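Long-range contacts in YceI-like domain protein (Burkholderia cenocepacia BC7, PDB 5IXH), which binds a polyprenyl diphosphate inside a lipocalin-like beta barrel and probably captures antibiotics outside the cell, contributing to intrinsic resistance: residues 109-113 and 125-129; 6-12 and 23-29; 13-17 and 147-152; 45-51 and 77-83. All coordinates share one frame. Residue numbers count along the deposited sequence, not the author numbering.

Interaction 1 of 4, residues 109-113 and 125-129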
# COMPACT_ATOMS: atom_id res chain seq x y z
N VAL A 109 -7.86 -8.36 -2.20
CA VAL A 109 -6.44 -8.72 -2.22
C VAL A 109 -6.09 -9.49 -0.97
O VAL A 109 -6.78 -9.40 0.06
CB VAL A 109 -5.55 -7.47 -2.34
CG1 VAL A 109 -5.86 -6.69 -3.61
CG2 VAL A 109 -5.64 -6.61 -1.07
N THR A 110 -5.04 -10.28 -1.08
CA THR A 110 -4.52 -11.05 0.06
C THR A 110 -3.04 -10.75 0.17
O THR A 110 -2.30 -10.88 -0.80
CB THR A 110 -4.74 -12.55 -0.11
OG1 THR A 110 -6.14 -12.84 -0.12
CG2 THR A 110 -4.09 -13.34 1.03
N VAL A 111 -2.62 -10.27 1.33
CA VAL A 111 -1.24 -9.85 1.51
C VAL A 111 -0.59 -10.61 2.65
O VAL A 111 -1.14 -10.69 3.75
CB VAL A 111 -1.14 -8.34 1.73
CG1 VAL A 111 -1.90 -7.90 2.87
CG2 VAL A 111 0.34 -7.88 1.88
N PRO A 112 0.59 -11.16 2.38
CA PRO A 112 1.31 -11.82 3.46
C PRO A 112 1.96 -10.78 4.37
O PRO A 112 2.68 -9.89 3.88
CB PRO A 112 2.37 -12.68 2.73
CG PRO A 112 2.22 -12.38 1.28
CD PRO A 112 1.36 -11.17 1.12
N VAL A 113 1.70 -10.89 5.66
CA VAL A 113 2.20 -9.92 6.64
C VAL A 113 2.94 -10.65 7.74
O VAL A 113 2.44 -11.63 8.29
CB VAL A 113 1.05 -9.15 7.30
CG1 VAL A 113 1.55 -8.17 8.32
CG2 VAL A 113 0.22 -8.43 6.22
N ASP A 125 4.89 -5.97 8.70
CA ASP A 125 5.68 -5.78 7.48
C ASP A 125 5.16 -6.65 6.36
O ASP A 125 4.83 -7.82 6.57
CB ASP A 125 7.13 -6.19 7.72
CG ASP A 125 7.90 -5.17 8.54
OD1 ASP A 125 8.18 -4.07 8.00
OD2 ASP A 125 8.23 -5.45 9.70
N GLY A 126 5.14 -6.14 5.14
CA GLY A 126 4.69 -6.95 4.04
C GLY A 126 4.86 -6.25 2.72
O GLY A 126 5.19 -5.07 2.68
N VAL A 127 4.60 -7.00 1.66
CA VAL A 127 4.68 -6.50 0.28
C VAL A 127 3.51 -7.07 -0.47
O VAL A 127 3.25 -8.27 -0.42
CB VAL A 127 5.99 -6.94 -0.40
CG1 VAL A 127 6.05 -6.42 -1.85
CG2 VAL A 127 7.20 -6.44 0.38
N LEU A 128 2.76 -6.19 -1.13
CA LEU A 128 1.64 -6.59 -1.96
C LEU A 128 1.92 -6.24 -3.42
O LEU A 128 1.98 -5.05 -3.76
CB LEU A 128 0.38 -5.85 -1.53
CG LEU A 128 -0.85 -6.16 -2.40
CD1 LEU A 128 -1.28 -7.61 -2.30
CD2 LEU A 128 -1.98 -5.22 -2.01
N PRO A 129 2.07 -7.24 -4.28
CA PRO A 129 2.20 -6.92 -5.71
C PRO A 129 0.83 -6.69 -6.33
O PRO A 129 -0.12 -7.44 -6.07
CB PRO A 129 2.86 -8.16 -6.30
CG PRO A 129 2.52 -9.27 -5.37
CD PRO A 129 2.29 -8.67 -4.00
O HOH W 1 4.84 -9.88 2.37
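This contact belongs to the beta hairpin of strands 105-118 and 121-131, part of the wall of a lipocalin-like barrel. The two segments run antiparallel with 151° between them, but no direct hydrogen bond joins them. The CA atoms of Val111 and Leu128 lie 5.6 Å apart, and those of Val113 and Gly126 4.7 Å apart. Leu128 loses the most surface to the other segment. Its side chain reaches across the gap. Leu128 CD2 meets Val109 CG2 at 4.0 Å, and Leu128 CD1 packs 3.7 Å from Thr110 O. Leu128 also touches the bound polyprenyl chain, so it fills the gap and lines the pocket at once. Val111 is the second main residue. Val111 CG2 sits 4.0 Å from Leu128 CB and 3.7 Å from Val127 O, and its side chain also packs on Phe156 of strand 151-160. Asp125 contributes through its backbone, with a CA-H...O contact from Val113 CA to Asp125 O at 3.4 Å. Its carboxylate turns elsewhere, and OD1 is hydrogen-bonded to His157 ND1. One water bridges the backbones: it donates to Pro112 O at 2.6 Å and accepts from Val127 N at 3.0 Å.

Interaction 2 of 4, residues 6-12 and 23-29; sequences LAKSKVS and EGAFKKF. With OTP ((2E,6E,10E,14E,18E,22E,26E)-3,7,11,15,19,23,27,31-octamethyldotriaconta-2,6,10,14,18,22,26,30-octaenyl trihydrogen diphosphate), chain C.
The Phe29 ring is the apolar centre. Its chi1 is p (59°) and its chi2 86°. Val11, in rotamer t, sets CG2 over one ring face, 3.8 Å from the centroid of the Phe29 ring, as a CH-pi contact. Leu6 CD1 covers the opposite face. Ser9 CB lies at the ring edge, 3.8 Å from Phe29 CZ. Val11 CG1 also packs 4.0 Å from CD2 of Phe26 (chi1 m), whose CZ is 3.7 Å from OTP C23. Residues 6-8 have helical angles; 10-12 and 23-26 are extended, antiparallel strands crossing at 135°. Ser12 and Ala25 form a non-hydrogen-bonded pair with CA atoms 4.1 Å apart. Phe26 N donates to Val11 O at 2.9 Å. Further along, a water accepts from Val11 N (3.1 Å) and lies 2.7 Å from Phe26 O. At the polar edge Ser12 OG donates to Glu23 OE2 (2.8 Å). An all-t Lys10 brings NZ 3.3 Å from Glu23 OE2, a salt bridge with a weak hydrogen bond. Lys155 is another partner of Glu23. The whole is a splaying beta hairpin of a lipocalin-like barrel.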
# COMPACT_ATOMS: atom_id res chain seq x y z
N LEU A 6 2.69 7.16 12.16
CA LEU A 6 3.14 7.51 10.82
C LEU A 6 4.60 7.79 10.72
O LEU A 6 5.24 7.40 9.76
CB LEU A 6 2.39 8.74 10.27
CG LEU A 6 2.93 9.48 9.00
CD1 LEU A 6 2.98 8.57 7.79
CD2 LEU A 6 2.09 10.71 8.68
N ALA A 7 5.12 8.54 11.69
CA ALA A 7 6.49 8.93 11.59
C ALA A 7 7.38 7.70 11.63
O ALA A 7 8.43 7.68 10.98
CB ALA A 7 6.83 9.91 12.69
N LYS A 8 6.97 6.67 12.38
CA LYS A 8 7.74 5.44 12.50
C LYS A 8 7.43 4.45 11.37
O LYS A 8 8.17 3.50 11.16
CB LYS A 8 7.47 4.78 13.85
CG LYS A 8 8.07 5.55 15.02
CD LYS A 8 7.72 4.92 16.35
CE LYS A 8 8.43 5.65 17.49
NZ LYS A 8 8.10 5.05 18.81
N SER A 9 6.34 4.72 10.64
CA SER A 9 5.79 3.80 9.65
C SER A 9 6.10 4.29 8.25
O SER A 9 6.44 5.48 8.04
CB SER A 9 4.29 3.69 9.85
OG SER A 9 3.99 3.11 11.11
N LYS A 10 5.98 3.39 7.29
CA LYS A 10 6.27 3.73 5.91
C LYS A 10 5.40 2.92 4.99
O LYS A 10 5.19 1.72 5.20
CB LYS A 10 7.74 3.43 5.59
CG LYS A 10 8.24 4.00 4.27
CD LYS A 10 9.46 3.25 3.75
CE LYS A 10 10.19 4.05 2.69
NZ LYS A 10 11.22 3.23 1.97
N VAL A 11 4.88 3.57 3.96
CA VAL A 11 4.20 2.89 2.88
C VAL A 11 4.81 3.43 1.59
O VAL A 11 4.85 4.64 1.38
CB VAL A 11 2.70 3.16 2.88
CG1 VAL A 11 2.01 2.42 1.71
CG2 VAL A 11 2.08 2.70 4.19
N SER A 12 5.27 2.51 0.75
CA SER A 12 5.94 2.89 -0.49
C SER A 12 5.47 2.01 -1.64
O SER A 12 4.80 1.00 -1.43
CB SER A 12 7.46 2.81 -0.34
OG SER A 12 7.91 1.50 -0.16
N GLU A 23 11.33 3.96 -6.54
CA GLU A 23 10.50 3.88 -5.36
C GLU A 23 9.98 5.26 -5.01
O GLU A 23 10.70 6.26 -5.15
CB GLU A 23 11.31 3.32 -4.19
CG GLU A 23 10.53 3.14 -2.91
CD GLU A 23 11.26 2.28 -1.90
OE1 GLU A 23 12.47 2.06 -2.08
OE2 GLU A 23 10.62 1.83 -0.93
N GLY A 24 8.72 5.32 -4.60
CA GLY A 24 8.13 6.52 -4.06
C GLY A 24 7.49 6.15 -2.73
O GLY A 24 7.12 4.99 -2.50
N ALA A 25 7.36 7.13 -1.84
CA ALA A 25 6.74 6.90 -0.54
C ALA A 25 5.60 7.85 -0.30
O ALA A 25 5.66 9.02 -0.71
CB ALA A 25 7.77 7.07 0.56
N PHE A 26 4.54 7.37 0.34
CA PHE A 26 3.42 8.21 0.70
C PHE A 26 3.73 8.87 2.03
O PHE A 26 3.95 8.19 3.04
CB PHE A 26 2.15 7.40 0.78
CG PHE A 26 1.74 6.82 -0.52
CD1 PHE A 26 1.00 7.57 -1.43
CD2 PHE A 26 2.06 5.51 -0.86
CE1 PHE A 26 0.61 7.05 -2.65
CE2 PHE A 26 1.67 4.98 -2.07
CZ PHE A 26 0.94 5.73 -2.97
N LYS A 27 3.79 10.19 2.05
CA LYS A 27 4.20 10.88 3.25
C LYS A 27 3.04 11.09 4.23
O LYS A 27 3.27 11.37 5.40
CB LYS A 27 4.83 12.21 2.88
CG LYS A 27 6.11 12.06 2.05
CD LYS A 27 7.15 11.19 2.77
CE LYS A 27 8.47 11.11 2.01
NZ LYS A 27 9.42 10.18 2.68
N LYS A 28 1.82 10.94 3.75
CA LYS A 28 0.65 11.12 4.60
C LYS A 28 -0.30 9.93 4.46
O LYS A 28 -0.83 9.64 3.36
CB LYS A 28 -0.11 12.39 4.25
CG LYS A 28 0.66 13.68 4.52
CD LYS A 28 -0.21 14.90 4.19
CE LYS A 28 0.59 16.19 4.14
NZ LYS A 28 -0.27 17.33 3.69
N PHE A 29 -0.51 9.22 5.56
CA PHE A 29 -1.48 8.15 5.62
C PHE A 29 -1.88 7.94 7.05
O PHE A 29 -1.23 8.45 7.96
CB PHE A 29 -0.91 6.86 5.01
CG PHE A 29 0.34 6.36 5.68
CD1 PHE A 29 0.27 5.52 6.79
CD2 PHE A 29 1.58 6.69 5.17
CE1 PHE A 29 1.44 5.05 7.39
CE2 PHE A 29 2.75 6.22 5.76
CZ PHE A 29 2.67 5.39 6.87
O7 OTP C . 13.36 7.61 -19.30
P2 OTP C . 11.87 7.40 -19.11
O5 OTP C . 11.11 8.17 -20.17
O6 OTP C . 11.54 5.93 -19.21
O4 OTP C . 11.44 7.93 -17.68
P1 OTP C . 9.94 8.18 -17.22
O2 OTP C . 9.49 9.55 -17.66
O3 OTP C . 9.03 7.12 -17.82
O1 OTP C . 9.90 8.09 -15.63
C40 OTP C . 9.02 7.23 -14.94
C39 OTP C . 9.08 7.73 -13.51
C37 OTP C . 8.42 7.15 -12.46
C38 OTP C . 8.63 7.82 -11.10
C36 OTP C . 7.51 5.91 -12.59
C35 OTP C . 6.18 6.20 -11.86
C34 OTP C . 5.55 4.92 -11.28
C32 OTP C . 4.59 5.04 -10.30
C33 OTP C . 4.16 6.41 -9.77
C31 OTP C . 3.94 3.78 -9.71
C30 OTP C . 2.41 3.94 -9.72
C29 OTP C . 1.96 3.61 -8.29
C27 OTP C . 1.01 2.66 -8.01
C28 OTP C . 0.26 1.84 -9.06
C26 OTP C . 0.71 2.44 -6.52
C25 OTP C . -0.80 2.34 -6.27
C24 OTP C . -0.77 2.09 -4.75
C22 OTP C . -1.36 2.95 -3.86
C23 OTP C . -2.13 4.20 -4.27
C21 OTP C . -1.23 2.57 -2.39
C20 OTP C . -2.52 1.83 -2.05
C19 OTP C . -2.21 1.00 -0.80
C17 OTP C . -3.04 1.01 0.30
C18 OTP C . -4.32 1.85 0.31
C16 OTP C . -2.73 0.17 1.55
C15 OTP C . -1.35 -0.51 1.48
C14 OTP C . -1.31 -1.60 2.57
C12 OTP C . -1.84 -2.84 2.33
C13 OTP C . -2.48 -3.24 0.99
C11 OTP C . -1.81 -3.93 3.42
C10 OTP C . -1.75 -3.34 4.83
C9 OTP C . -2.05 -4.53 5.75
C7 OTP C . -2.35 -4.36 7.08
C8 OTP C . -2.40 -2.96 7.70
C6 OTP C . -2.64 -5.62 7.91
C5 OTP C . -1.91 -5.56 9.26
C4 OTP C . -1.79 -7.03 9.71
C2 OTP C . -2.54 -7.60 10.72
C3 OTP C . -2.28 -9.07 11.03
C1 OTP C . -3.58 -6.83 11.53
O HOH W 2 5.86 6.54 4.09

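Interaction 3 of 4, residues 13-17 and 147-152. With OTP ((2E,6E,10E,14E,18E,22E,26E)-3,7,11,15,19,23,27,31-octamethyldotriaconta-2,6,10,14,18,22,26,30-octaenyl trihydrogen diphosphate), chain C.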
# COMPACT_ATOMS: atom_id res chain seq x y z
N ALA A 13 5.79 2.44 -2.85
CA ALA A 13 5.47 1.69 -4.05
C ALA A 13 6.70 1.69 -4.95
O ALA A 13 7.33 2.72 -5.16
CB ALA A 13 4.30 2.29 -4.76
N VAL A 14 7.05 0.48 -5.40
CA VAL A 14 8.20 0.29 -6.26
C VAL A 14 7.72 -0.10 -7.64
O VAL A 14 7.01 -1.11 -7.79
CB VAL A 14 9.11 -0.82 -5.73
CG1 VAL A 14 10.32 -0.94 -6.61
CG2 VAL A 14 9.52 -0.54 -4.29
N SER A 15 8.11 0.67 -8.63
CA SER A 15 7.73 0.43 -10.02
C SER A 15 8.99 0.13 -10.80
O SER A 15 10.11 0.28 -10.28
CB SER A 15 7.04 1.66 -10.61
OG SER A 15 7.89 2.80 -10.62
N LYS A 16 8.82 -0.27 -12.06
CA LYS A 16 9.96 -0.61 -12.90
C LYS A 16 9.91 -0.06 -14.31
O LYS A 16 8.83 0.13 -14.86
CB LYS A 16 10.14 -2.13 -12.97
CG LYS A 16 10.73 -2.79 -11.73
CD LYS A 16 11.10 -4.24 -12.03
CE LYS A 16 12.29 -4.72 -11.22
NZ LYS A 16 11.87 -5.50 -10.03
N GLN A 17 11.09 0.18 -14.90
CA GLN A 17 11.18 0.62 -16.29
C GLN A 17 12.56 0.83 -16.97
O GLN A 17 12.74 1.86 -17.61
CB GLN A 17 10.41 1.94 -16.41
CG GLN A 17 10.73 2.95 -15.34
CD GLN A 17 11.03 4.32 -15.92
OE1 GLN A 17 10.25 4.85 -16.71
NE2 GLN A 17 12.17 4.88 -15.55
N ILE A 147 7.11 1.03 -21.21
CA ILE A 147 7.58 2.29 -20.64
C ILE A 147 7.65 2.21 -19.11
O ILE A 147 8.69 2.43 -18.53
CB ILE A 147 6.70 3.50 -21.03
CG1 ILE A 147 6.60 3.64 -22.55
CG2 ILE A 147 7.26 4.78 -20.40
CD1 ILE A 147 5.59 4.70 -22.98
N VAL A 148 6.52 1.94 -18.46
CA VAL A 148 6.49 1.65 -17.04
C VAL A 148 5.81 0.30 -16.88
O VAL A 148 4.71 0.10 -17.38
CB VAL A 148 5.67 2.71 -16.24
CG1 VAL A 148 5.58 2.35 -14.74
CG2 VAL A 148 6.29 4.10 -16.43
N ALA A 149 6.48 -0.64 -16.22
CA ALA A 149 5.93 -1.98 -16.06
C ALA A 149 4.58 -1.94 -15.36
O ALA A 149 4.27 -1.03 -14.61
CB ALA A 149 6.88 -2.87 -15.28
N ASP A 150 3.75 -2.93 -15.63
CA ASP A 150 2.44 -3.02 -15.01
C ASP A 150 2.56 -3.38 -13.53
O ASP A 150 1.88 -2.80 -12.68
CB ASP A 150 1.58 -4.06 -15.74
CG ASP A 150 0.09 -3.83 -15.55
OD1 ASP A 150 -0.30 -2.95 -14.76
OD2 ASP A 150 -0.69 -4.57 -16.18
N GLU A 151 3.44 -4.31 -13.20
CA GLU A 151 3.57 -4.71 -11.81
C GLU A 151 4.18 -3.62 -10.94
O GLU A 151 5.22 -3.06 -11.27
CB GLU A 151 4.39 -5.99 -11.66
CG GLU A 151 4.40 -6.44 -10.20
CD GLU A 151 4.93 -7.84 -9.99
OE1 GLU A 151 6.01 -7.98 -9.39
OE2 GLU A 151 4.24 -8.81 -10.40
N VAL A 152 3.51 -3.33 -9.82
CA VAL A 152 4.01 -2.40 -8.80
C VAL A 152 3.97 -3.13 -7.47
O VAL A 152 2.98 -3.78 -7.14
CB VAL A 152 3.12 -1.14 -8.72
CG1 VAL A 152 3.54 -0.22 -7.55
CG2 VAL A 152 3.18 -0.38 -10.03
O7 OTP C . 13.36 7.61 -19.30
P2 OTP C . 11.87 7.40 -19.11
O5 OTP C . 11.11 8.17 -20.17
O6 OTP C . 11.54 5.93 -19.21
O4 OTP C . 11.44 7.93 -17.68
P1 OTP C . 9.94 8.18 -17.22
O2 OTP C . 9.49 9.55 -17.66
O3 OTP C . 9.03 7.12 -17.82
O1 OTP C . 9.90 8.09 -15.63
C40 OTP C . 9.02 7.23 -14.94
C39 OTP C . 9.08 7.73 -13.51
C37 OTP C . 8.42 7.15 -12.46
C38 OTP C . 8.63 7.82 -11.10
C36 OTP C . 7.51 5.91 -12.59
C35 OTP C . 6.18 6.20 -11.86
C34 OTP C . 5.55 4.92 -11.28
C32 OTP C . 4.59 5.04 -10.30
C33 OTP C . 4.16 6.41 -9.77
C31 OTP C . 3.94 3.78 -9.71
C30 OTP C . 2.41 3.94 -9.72
C29 OTP C . 1.96 3.61 -8.29
C27 OTP C . 1.01 2.66 -8.01
C28 OTP C . 0.26 1.84 -9.06
C26 OTP C . 0.71 2.44 -6.52
C25 OTP C . -0.80 2.34 -6.27
C24 OTP C . -0.77 2.09 -4.75
C22 OTP C . -1.36 2.95 -3.86
C23 OTP C . -2.13 4.20 -4.27
C21 OTP C . -1.23 2.57 -2.39
C20 OTP C . -2.52 1.83 -2.05
C19 OTP C . -2.21 1.00 -0.80
C17 OTP C . -3.04 1.01 0.30
C18 OTP C . -4.32 1.85 0.31
C16 OTP C . -2.73 0.17 1.55
C15 OTP C . -1.35 -0.51 1.48
C14 OTP C . -1.31 -1.60 2.57
C12 OTP C . -1.84 -2.84 2.33
C13 OTP C . -2.48 -3.24 0.99
C11 OTP C . -1.81 -3.93 3.42
C10 OTP C . -1.75 -3.34 4.83
C9 OTP C . -2.05 -4.53 5.75
C7 OTP C . -2.35 -4.36 7.08
C8 OTP C . -2.40 -2.96 7.70
C6 OTP C . -2.64 -5.62 7.91
C5 OTP C . -1.91 -5.56 9.26
C4 OTP C . -1.79 -7.03 9.71
C2 OTP C . -2.54 -7.60 10.72
C3 OTP C . -2.28 -9.07 11.03
C1 OTP C . -3.58 -6.83 11.53
O HOH W 3 5.99 -0.70 -12.44
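One direct hydrogen bond links the segments: Ala149 N donates to Lys16 O at 2.8 Å, with an angle of 170°. It lies just past the end of strand 10-15 and just before the start of strand 151-160. Two CA-H...O contacts support the antiparallel path, Val148 CA to Lys16 O at 3.5 Å and Val152 CA to Val14 O at 3.4 Å. Between them the chain of 147-152 bulges outward, and a water fills the gap. It accepts from Lys16 N at 2.9 Å and donates to Ala149 O at 2.8 Å and to Glu151 O at 2.7 Å. Arg132 also bonds the carbonyls of Val148 and Ala149, tying the bulge to the protein on its other side. The apolar contacts are few. Ala13 CB meets Val152 CG1 at 3.8 Å, and the CB atoms of Lys16 and Ala149 are 4.1 Å apart. Several of these residues line the ligand. Val152 CG2 is 3.8 Å from OTP C28, Ala13 CB 4.0 Å from OTP C26, and Ile147 CG2 3.9 Å from the diphosphate oxygen O3. The contact continues the pairing of strands 10-15 and 151-160, the first and last of the chain. It is the seam that closes a lipocalin-like barrel, here beside the diphosphate end of the pocket.

Interaction 4 of 4, residues 45-51 and 77-83; sequences AQMTIDV and PQATFVS. With OTP ((2E,6E,10E,14E,18E,22E,26E)-3,7,11,15,19,23,27,31-octamethyldotriaconta-2,6,10,14,18,22,26,30-octaenyl trihydrogen diphosphate), chain C.
Strands 45-50 and 78-83 run antiparallel, 169° apart, with axes 4.7 Å from each other at closest approach. The register pairs Gln46 with Val82, Met47 with Phe81, Thr48 with Thr80, Ile49 with Ala79 and Asp50 with Gln78. Met47 N donates to Phe81 O (2.9 Å), and Phe81 N to Met47 O (2.9 Å). Ile49 N donates to Ala79 O (2.8 Å), and Ala79 N to Ile49 O (3.0 Å). At one end Ser83 N donates to Ala45 O (2.9 Å). Ser83 chi1 is p (68°), which lets OG accept from Ala45 N at 2.8 Å. At the other end Val51 N donates to Pro77 O (3.1 Å). A water also donates to Pro77 O (2.7 Å) and to Asp50 OD1 (2.6 Å). In the wall of a lipocalin-like barrel each strand has a second neighbour, so the residues of the non-hydrogen-bonded pairs bond to the flanking strands. Gln46, Thr48 and Asp50 pair with Gln32, Ser30 and Lys28; Thr80 and Val82 pair with Thr101 and Lys99. Met47, Ile49, Ala79 and Phe81 point to the pocket face. Met47 (chi1 t, chi2 t, chi3 m) sets SD 3.5 Å from OTP C16. The face of the Phe81 ring (chi1 t) lies against OTP C11. Val51 CG1 packs 3.9 Å from Ala79 CB. On the other face Thr48 OG1 is 4.1 Å from Thr80 CG2.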
# COMPACT_ATOMS: atom_id res chain seq x y z
N ALA A 45 -7.59 -4.57 10.36
CA ALA A 45 -6.71 -3.46 10.05
C ALA A 45 -7.31 -2.67 8.93
O ALA A 45 -7.98 -3.22 8.04
CB ALA A 45 -5.35 -3.97 9.63
N GLN A 46 -7.07 -1.37 8.96
CA GLN A 46 -7.43 -0.52 7.84
C GLN A 46 -6.33 0.50 7.63
O GLN A 46 -5.64 0.88 8.58
CB GLN A 46 -8.75 0.18 8.08
CG GLN A 46 -8.79 1.05 9.31
CD GLN A 46 -10.11 1.77 9.46
OE1 GLN A 46 -10.17 2.99 9.39
NE2 GLN A 46 -11.17 1.00 9.67
N MET A 47 -6.19 0.94 6.38
CA MET A 47 -5.27 2.01 6.04
C MET A 47 -5.91 2.95 5.05
O MET A 47 -6.62 2.51 4.14
CB MET A 47 -4.01 1.44 5.41
CG MET A 47 -3.00 2.49 5.02
SD MET A 47 -1.50 1.75 4.36
CE MET A 47 -1.02 0.74 5.75
N THR A 48 -5.64 4.23 5.21
CA THR A 48 -6.11 5.28 4.32
C THR A 48 -4.92 6.10 3.91
O THR A 48 -4.26 6.71 4.76
CB THR A 48 -7.11 6.14 5.05
OG1 THR A 48 -8.16 5.29 5.54
CG2 THR A 48 -7.68 7.19 4.13
N ILE A 49 -4.65 6.15 2.62
CA ILE A 49 -3.51 6.88 2.08
C ILE A 49 -3.98 8.15 1.38
O ILE A 49 -4.94 8.11 0.57
CB ILE A 49 -2.79 5.96 1.07
CG1 ILE A 49 -2.14 4.74 1.77
CG2 ILE A 49 -1.78 6.71 0.24
CD1 ILE A 49 -0.66 4.85 2.02
N ASP A 50 -3.29 9.25 1.66
CA ASP A 50 -3.47 10.52 0.93
C ASP A 50 -2.59 10.47 -0.31
O ASP A 50 -1.37 10.62 -0.22
CB ASP A 50 -3.10 11.67 1.87
CG ASP A 50 -2.95 13.02 1.17
OD1 ASP A 50 -2.94 13.11 -0.07
OD2 ASP A 50 -2.80 14.02 1.91
N VAL A 51 -3.18 10.21 -1.48
CA VAL A 51 -2.35 9.86 -2.63
C VAL A 51 -1.50 11.03 -3.15
O VAL A 51 -0.44 10.79 -3.71
CB VAL A 51 -3.14 9.18 -3.80
CG1 VAL A 51 -3.91 7.96 -3.28
CG2 VAL A 51 -4.06 10.13 -4.46
N PRO A 77 -8.89 11.47 -3.96
CA PRO A 77 -7.79 11.88 -3.10
C PRO A 77 -7.23 10.78 -2.19
O PRO A 77 -6.13 10.97 -1.66
CB PRO A 77 -8.38 13.01 -2.26
CG PRO A 77 -9.86 12.84 -2.37
CD PRO A 77 -10.13 12.21 -3.69
N GLN A 78 -7.98 9.72 -1.98
CA GLN A 78 -7.52 8.66 -1.10
C GLN A 78 -7.49 7.33 -1.79
O GLN A 78 -8.20 7.09 -2.77
CB GLN A 78 -8.39 8.59 0.18
CG GLN A 78 -8.35 9.83 1.04
CD GLN A 78 -9.25 9.73 2.25
OE1 GLN A 78 -10.22 8.99 2.26
NE2 GLN A 78 -8.86 10.39 3.33
N ALA A 79 -6.67 6.43 -1.25
CA ALA A 79 -6.69 4.99 -1.53
C ALA A 79 -6.86 4.32 -0.18
O ALA A 79 -6.38 4.82 0.84
CB ALA A 79 -5.40 4.57 -2.19
N THR A 80 -7.56 3.19 -0.15
CA THR A 80 -7.89 2.54 1.11
C THR A 80 -7.70 1.03 1.05
O THR A 80 -7.85 0.41 0.01
CB THR A 80 -9.35 2.81 1.53
OG1 THR A 80 -10.24 2.44 0.47
CG2 THR A 80 -9.57 4.29 1.83
N PHE A 81 -7.37 0.46 2.20
CA PHE A 81 -7.42 -0.96 2.43
C PHE A 81 -8.20 -1.21 3.70
O PHE A 81 -7.94 -0.58 4.72
CB PHE A 81 -6.02 -1.58 2.56
CG PHE A 81 -6.07 -3.05 2.89
CD1 PHE A 81 -6.35 -4.00 1.91
CD2 PHE A 81 -5.89 -3.48 4.20
CE1 PHE A 81 -6.44 -5.35 2.24
CE2 PHE A 81 -5.96 -4.83 4.51
CZ PHE A 81 -6.25 -5.76 3.55
N VAL A 82 -9.16 -2.14 3.66
CA VAL A 82 -9.92 -2.52 4.84
C VAL A 82 -9.94 -4.05 4.89
O VAL A 82 -10.44 -4.70 3.97
CB VAL A 82 -11.38 -1.96 4.79
CG1 VAL A 82 -12.20 -2.43 5.98
CG2 VAL A 82 -11.40 -0.43 4.67
N SER A 83 -9.40 -4.63 5.96
CA SER A 83 -9.36 -6.08 6.08
C SER A 83 -10.73 -6.66 6.30
O SER A 83 -11.61 -6.02 6.88
CB SER A 83 -8.46 -6.51 7.22
OG SER A 83 -9.00 -6.16 8.49
O7 OTP C . 13.36 7.61 -19.30
P2 OTP C . 11.87 7.40 -19.11
O5 OTP C . 11.11 8.17 -20.17
O6 OTP C . 11.54 5.93 -19.21
O4 OTP C . 11.44 7.93 -17.68
P1 OTP C . 9.94 8.18 -17.22
O2 OTP C . 9.49 9.55 -17.66
O3 OTP C . 9.03 7.12 -17.82
O1 OTP C . 9.90 8.09 -15.63
C40 OTP C . 9.02 7.23 -14.94
C39 OTP C . 9.08 7.73 -13.51
C37 OTP C . 8.42 7.15 -12.46
C38 OTP C . 8.63 7.82 -11.10
C36 OTP C . 7.51 5.91 -12.59
C35 OTP C . 6.18 6.20 -11.86
C34 OTP C . 5.55 4.92 -11.28
C32 OTP C . 4.59 5.04 -10.30
C33 OTP C . 4.16 6.41 -9.77
C31 OTP C . 3.94 3.78 -9.71
C30 OTP C . 2.41 3.94 -9.72
C29 OTP C . 1.96 3.61 -8.29
C27 OTP C . 1.01 2.66 -8.01
C28 OTP C . 0.26 1.84 -9.06
C26 OTP C . 0.71 2.44 -6.52
C25 OTP C . -0.80 2.34 -6.27
C24 OTP C . -0.77 2.09 -4.75
C22 OTP C . -1.36 2.95 -3.86
C23 OTP C . -2.13 4.20 -4.27
C21 OTP C . -1.23 2.57 -2.39
C20 OTP C . -2.52 1.83 -2.05
C19 OTP C . -2.21 1.00 -0.80
C17 OTP C . -3.04 1.01 0.30
C18 OTP C . -4.32 1.85 0.31
C16 OTP C . -2.73 0.17 1.55
C15 OTP C . -1.35 -0.51 1.48
C14 OTP C . -1.31 -1.60 2.57
C12 OTP C . -1.84 -2.84 2.33
C13 OTP C . -2.48 -3.24 0.99
C11 OTP C . -1.81 -3.93 3.42
C10 OTP C . -1.75 -3.34 4.83
C9 OTP C . -2.05 -4.53 5.75
C7 OTP C . -2.35 -4.36 7.08
C8 OTP C . -2.40 -2.96 7.70
C6 OTP C . -2.64 -5.62 7.91
C5 OTP C . -1.91 -5.56 9.26
C4 OTP C . -1.79 -7.03 9.71
C2 OTP C . -2.54 -7.60 10.72
C3 OTP C . -2.28 -9.07 11.03
C1 OTP C . -3.58 -6.83 11.53
O HOH W 4 -4.79 13.30 -1.85

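How the interactions relate
All four contacts lie in one curled antiparallel sheet around the polyprenyl chain, and each mixes buried pocket residues with exposed outer ones. Interaction 4 is the most regular, with direct backbone bonds along its length. Interactions 1, 2 and 3 are looser, and each has a water between backbone groups. Interactions 2 and 3 share strand 10-15, while interactions 2 and 4 meet across neighbouring strands, where Phe26 CD1 lies 3.4 Å from Ile49 CG2. Interaction 1 touches interaction 4 through Val109 CG2 and Phe81 CE1 at 3.6 Å. Interaction 2 alone has a salt bridge between its segments. Interaction 3 is farthest from the chain centre and lies nearest the diphosphate.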